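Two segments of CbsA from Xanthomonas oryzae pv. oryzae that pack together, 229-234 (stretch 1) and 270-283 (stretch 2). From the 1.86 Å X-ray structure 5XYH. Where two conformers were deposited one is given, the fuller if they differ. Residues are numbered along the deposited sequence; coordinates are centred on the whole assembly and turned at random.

Stretch 1 229-234: GFITNT
Stretch 2 (270-283) DESTYAEVLYNAFV

In CbsA, a short β-strand, residues 229–232, lies against a helix that begins at Glu271 and runs through Val283 and beyond. The two run nearly antiparallel, with 152° between their N-to-C directions and a closest axial approach of 9.4 Å. The register is set where the strand ends and the helix begins: the CA atoms of Asn233 and Glu271 are 7.0 Å apart. Together the segments bury 332 Å².

The strand is extended, with phi/psi of −131/160° at Phe230, −133/136° at Ile231 and −113/161° at Thr232. Its alternation directs the CA-to-CB bonds of Phe230 and Thr232 toward the helix, while Ile231 (chi1 t, chi2 t) makes no contact with it. Asn233 ends the run with a left-handed backbone, 73/12°, and its CB points sideways. On the helix, Glu271, Tyr274, Leu278 and Phe282 point toward the strand, the three- and four-residue spacing that keeps side chains on one helical face.

At one end the contact is polar. Thr232, chi1 78° (p), donates a hydrogen bond from OG1 to OE1 of Glu271 at 2.8 Å. Glu271 is folded rather than extended, with chi1 −66° (m), chi2 −56° (m) and chi3 −70°, and this curl brings its carboxylate back to the strand. The same OE1 lies 3.5 Å from Asn233 CB. The bond gives the buried carboxylate a polar partner.

The same Thr232 rotamer places its methyl among apolar groups: CG2 is 3.7 Å from Tyr274 CD2, approaching the ring obliquely, and 4.4 Å from Leu278 CD1. Tyr274 adopts chi1 −175° (t) with chi2 44°; Leu278 is m,t (−74°, 178°). Threonine thus suits this buried site with both a hydroxyl and a methyl.

At the other end, Phe230 and Phe282 form an offset stack, with centroids 4.1 Å apart, planes inclined by 15° and CZ of Phe230 3.4 Å from CZ of Phe282. Phe230 uses chi1 −59° (m) and chi2 88°; Phe282 uses chi1 −84° (m) and chi2 −62°. These torsions bring the two buried rings face over face, and flat aromatic side chains fill the space between strand and helix.

The helix start is fixed by Asp270 at the N-cap. With chi1 56° (p) and chi2 48°, its OD1 accepts from Thr273 N at 2.8 Å and from Thr273 OG1 at 2.7 Å, the latter with Thr273 chi1 at −50° (m). Regular i to i+4 backbone hydrogen bonds follow, from Tyr274 N to Asp270 O (3.1 Å) through Val283 N to Tyr279 O (2.9 Å).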

# COMPACT_ATOMS: atom_id res chain seq x y z
N GLY A 229 -11.06 -1.28 -9.61
CA GLY A 229 -9.83 -2.00 -9.93
C GLY A 229 -9.18 -2.51 -8.66
O GLY A 229 -9.83 -2.69 -7.63
N PHE A 230 -7.88 -2.74 -8.76
CA PHE A 230 -7.07 -3.33 -7.71
C PHE A 230 -5.83 -2.47 -7.49
O PHE A 230 -5.43 -1.71 -8.38
CB PHE A 230 -6.67 -4.75 -8.07
CG PHE A 230 -7.84 -5.66 -8.31
CD1 PHE A 230 -8.41 -5.77 -9.57
CD2 PHE A 230 -8.35 -6.42 -7.27
CE1 PHE A 230 -9.49 -6.61 -9.79
CE2 PHE A 230 -9.43 -7.26 -7.48
CZ PHE A 230 -9.99 -7.36 -8.75
N ILE A 231 -5.20 -2.61 -6.32
CA ILE A 231 -3.92 -1.95 -6.06
C ILE A 231 -2.96 -2.94 -5.43
O ILE A 231 -3.33 -3.69 -4.52
CB ILE A 231 -4.06 -0.69 -5.17
CG1 ILE A 231 -2.68 -0.10 -4.88
CG2 ILE A 231 -4.81 -0.98 -3.86
CD1 ILE A 231 -2.69 1.24 -4.16
N THR A 232 -1.71 -2.94 -5.90
CA THR A 232 -0.64 -3.75 -5.34
C THR A 232 0.42 -2.85 -4.70
O THR A 232 0.50 -1.65 -4.97
CB THR A 232 0.01 -4.63 -6.42
OG1 THR A 232 0.90 -3.84 -7.22
CG2 THR A 232 -1.05 -5.29 -7.31
N ASN A 233 1.23 -3.46 -3.83
CA ASN A 233 2.42 -2.86 -3.21
C ASN A 233 2.10 -1.81 -2.16
O ASN A 233 3.03 -1.10 -1.73
CB ASN A 233 3.36 -2.24 -4.25
CG ASN A 233 4.84 -2.44 -3.88
OD1 ASN A 233 5.21 -3.49 -3.36
ND2 ASN A 233 5.68 -1.44 -4.19
N THR A 234 0.84 -1.70 -1.71
CA THR A 234 0.47 -0.69 -0.73
C THR A 234 1.37 -0.79 0.49
O THR A 234 1.44 -1.83 1.14
CB THR A 234 -0.99 -0.85 -0.31
OG1 THR A 234 -1.85 -0.74 -1.45
CG2 THR A 234 -1.35 0.24 0.68
N ASP A 270 8.53 -8.63 -9.54
CA ASP A 270 8.27 -7.20 -9.46
C ASP A 270 6.76 -6.94 -9.57
O ASP A 270 5.97 -7.85 -9.87
CB ASP A 270 9.06 -6.41 -10.52
CG ASP A 270 8.81 -6.90 -11.95
OD1 ASP A 270 7.64 -7.08 -12.35
OD2 ASP A 270 9.79 -7.07 -12.70
N GLU A 271 6.38 -5.69 -9.31
CA GLU A 271 4.96 -5.34 -9.26
C GLU A 271 4.33 -5.25 -10.64
O GLU A 271 3.13 -5.48 -10.78
CB GLU A 271 4.78 -4.03 -8.49
CG GLU A 271 5.17 -4.18 -7.00
CD GLU A 271 4.39 -5.30 -6.33
OE1 GLU A 271 3.16 -5.14 -6.12
OE2 GLU A 271 5.00 -6.34 -6.00
N SER A 272 5.12 -4.91 -11.67
CA SER A 272 4.57 -4.89 -13.02
C SER A 272 4.14 -6.29 -13.45
O SER A 272 3.03 -6.49 -13.94
CB SER A 272 5.59 -4.32 -14.00
OG SER A 272 5.75 -2.93 -13.78
N THR A 273 5.02 -7.28 -13.25
CA THR A 273 4.64 -8.66 -13.56
C THR A 273 3.44 -9.10 -12.71
O THR A 273 2.51 -9.73 -13.23
CB THR A 273 5.85 -9.59 -13.32
OG1 THR A 273 7.00 -9.06 -14.01
CG2 THR A 273 5.57 -11.01 -13.81
N TYR A 274 3.43 -8.74 -11.42
CA TYR A 274 2.35 -9.14 -10.52
C TYR A 274 1.00 -8.60 -11.01
O TYR A 274 0.00 -9.34 -11.06
CB TYR A 274 2.65 -8.66 -9.10
CG TYR A 274 1.67 -9.12 -8.04
CD1 TYR A 274 1.21 -10.43 -8.00
CD2 TYR A 274 1.19 -8.23 -7.07
CE1 TYR A 274 0.30 -10.85 -7.04
CE2 TYR A 274 0.29 -8.64 -6.08
CZ TYR A 274 -0.15 -9.95 -6.08
OH TYR A 274 -1.04 -10.37 -5.13
N ALA A 275 0.94 -7.31 -11.34
CA ALA A 275 -0.33 -6.71 -11.76
C ALA A 275 -0.87 -7.36 -13.03
O ALA A 275 -2.08 -7.55 -13.18
CB ALA A 275 -0.16 -5.20 -11.97
N GLU A 276 0.02 -7.72 -13.96
CA GLU A 276 -0.42 -8.33 -15.21
C GLU A 276 -0.91 -9.75 -14.99
O GLU A 276 -1.93 -10.16 -15.57
CB GLU A 276 0.72 -8.32 -16.23
CG GLU A 276 0.38 -8.94 -17.59
CD GLU A 276 -0.73 -8.19 -18.37
OE1 GLU A 276 -1.05 -7.01 -18.05
OE2 GLU A 276 -1.25 -8.78 -19.35
N VAL A 277 -0.21 -10.52 -14.17
CA VAL A 277 -0.67 -11.86 -13.82
C VAL A 277 -2.07 -11.81 -13.22
O VAL A 277 -2.96 -12.59 -13.59
CB VAL A 277 0.35 -12.52 -12.88
CG1 VAL A 277 -0.28 -13.62 -12.07
CG2 VAL A 277 1.53 -13.05 -13.70
N LEU A 278 -2.30 -10.86 -12.30
CA LEU A 278 -3.62 -10.75 -11.68
C LEU A 278 -4.67 -10.30 -12.69
O LEU A 278 -5.77 -10.86 -12.73
CB LEU A 278 -3.55 -9.77 -10.50
CG LEU A 278 -2.84 -10.34 -9.27
CD1 LEU A 278 -2.78 -9.30 -8.16
CD2 LEU A 278 -3.55 -11.59 -8.78
N TYR A 279 -4.35 -9.29 -13.49
CA TYR A 279 -5.27 -8.80 -14.51
C TYR A 279 -5.79 -9.93 -15.39
O TYR A 279 -7.00 -10.08 -15.59
CB TYR A 279 -4.60 -7.72 -15.36
CG TYR A 279 -5.46 -7.30 -16.52
CD1 TYR A 279 -6.41 -6.29 -16.37
CD2 TYR A 279 -5.36 -7.93 -17.76
CE1 TYR A 279 -7.23 -5.90 -17.43
CE2 TYR A 279 -6.17 -7.56 -18.83
CZ TYR A 279 -7.11 -6.54 -18.66
OH TYR A 279 -7.91 -6.16 -19.70
N ASN A 280 -4.88 -10.76 -15.91
CA ASN A 280 -5.28 -11.85 -16.79
C ASN A 280 -6.13 -12.87 -16.06
O ASN A 280 -7.10 -13.40 -16.61
CB ASN A 280 -4.04 -12.52 -17.39
CG ASN A 280 -3.36 -11.64 -18.39
OD1 ASN A 280 -4.02 -10.88 -19.10
ND2 ASN A 280 -2.05 -11.71 -18.45
N ALA A 281 -5.80 -13.15 -14.81
CA ALA A 281 -6.60 -14.10 -14.04
C ALA A 281 -8.00 -13.56 -13.77
O ALA A 281 -8.98 -14.32 -13.79
CB ALA A 281 -5.88 -14.44 -12.73
N PHE A 282 -8.12 -12.26 -13.48
CA PHE A 282 -9.44 -11.71 -13.20
C PHE A 282 -10.29 -11.66 -14.46
O PHE A 282 -11.48 -12.03 -14.43
CB PHE A 282 -9.33 -10.32 -12.56
CG PHE A 282 -9.10 -10.36 -11.08
CD1 PHE A 282 -10.05 -10.93 -10.23
CD2 PHE A 282 -7.95 -9.85 -10.52
CE1 PHE A 282 -9.84 -10.98 -8.86
CE2 PHE A 282 -7.73 -9.88 -9.17
CZ PHE A 282 -8.67 -10.46 -8.33
N VAL A 283 -9.71 -11.24 -15.57
CA VAL A 283 -10.44 -11.31 -16.83
C VAL A 283 -10.85 -12.75 -17.12
O VAL A 283 -11.96 -13.02 -17.59
CB VAL A 283 -9.59 -10.69 -17.95
CG1 VAL A 283 -10.21 -10.95 -19.31
CG2 VAL A 283 -9.45 -9.18 -17.71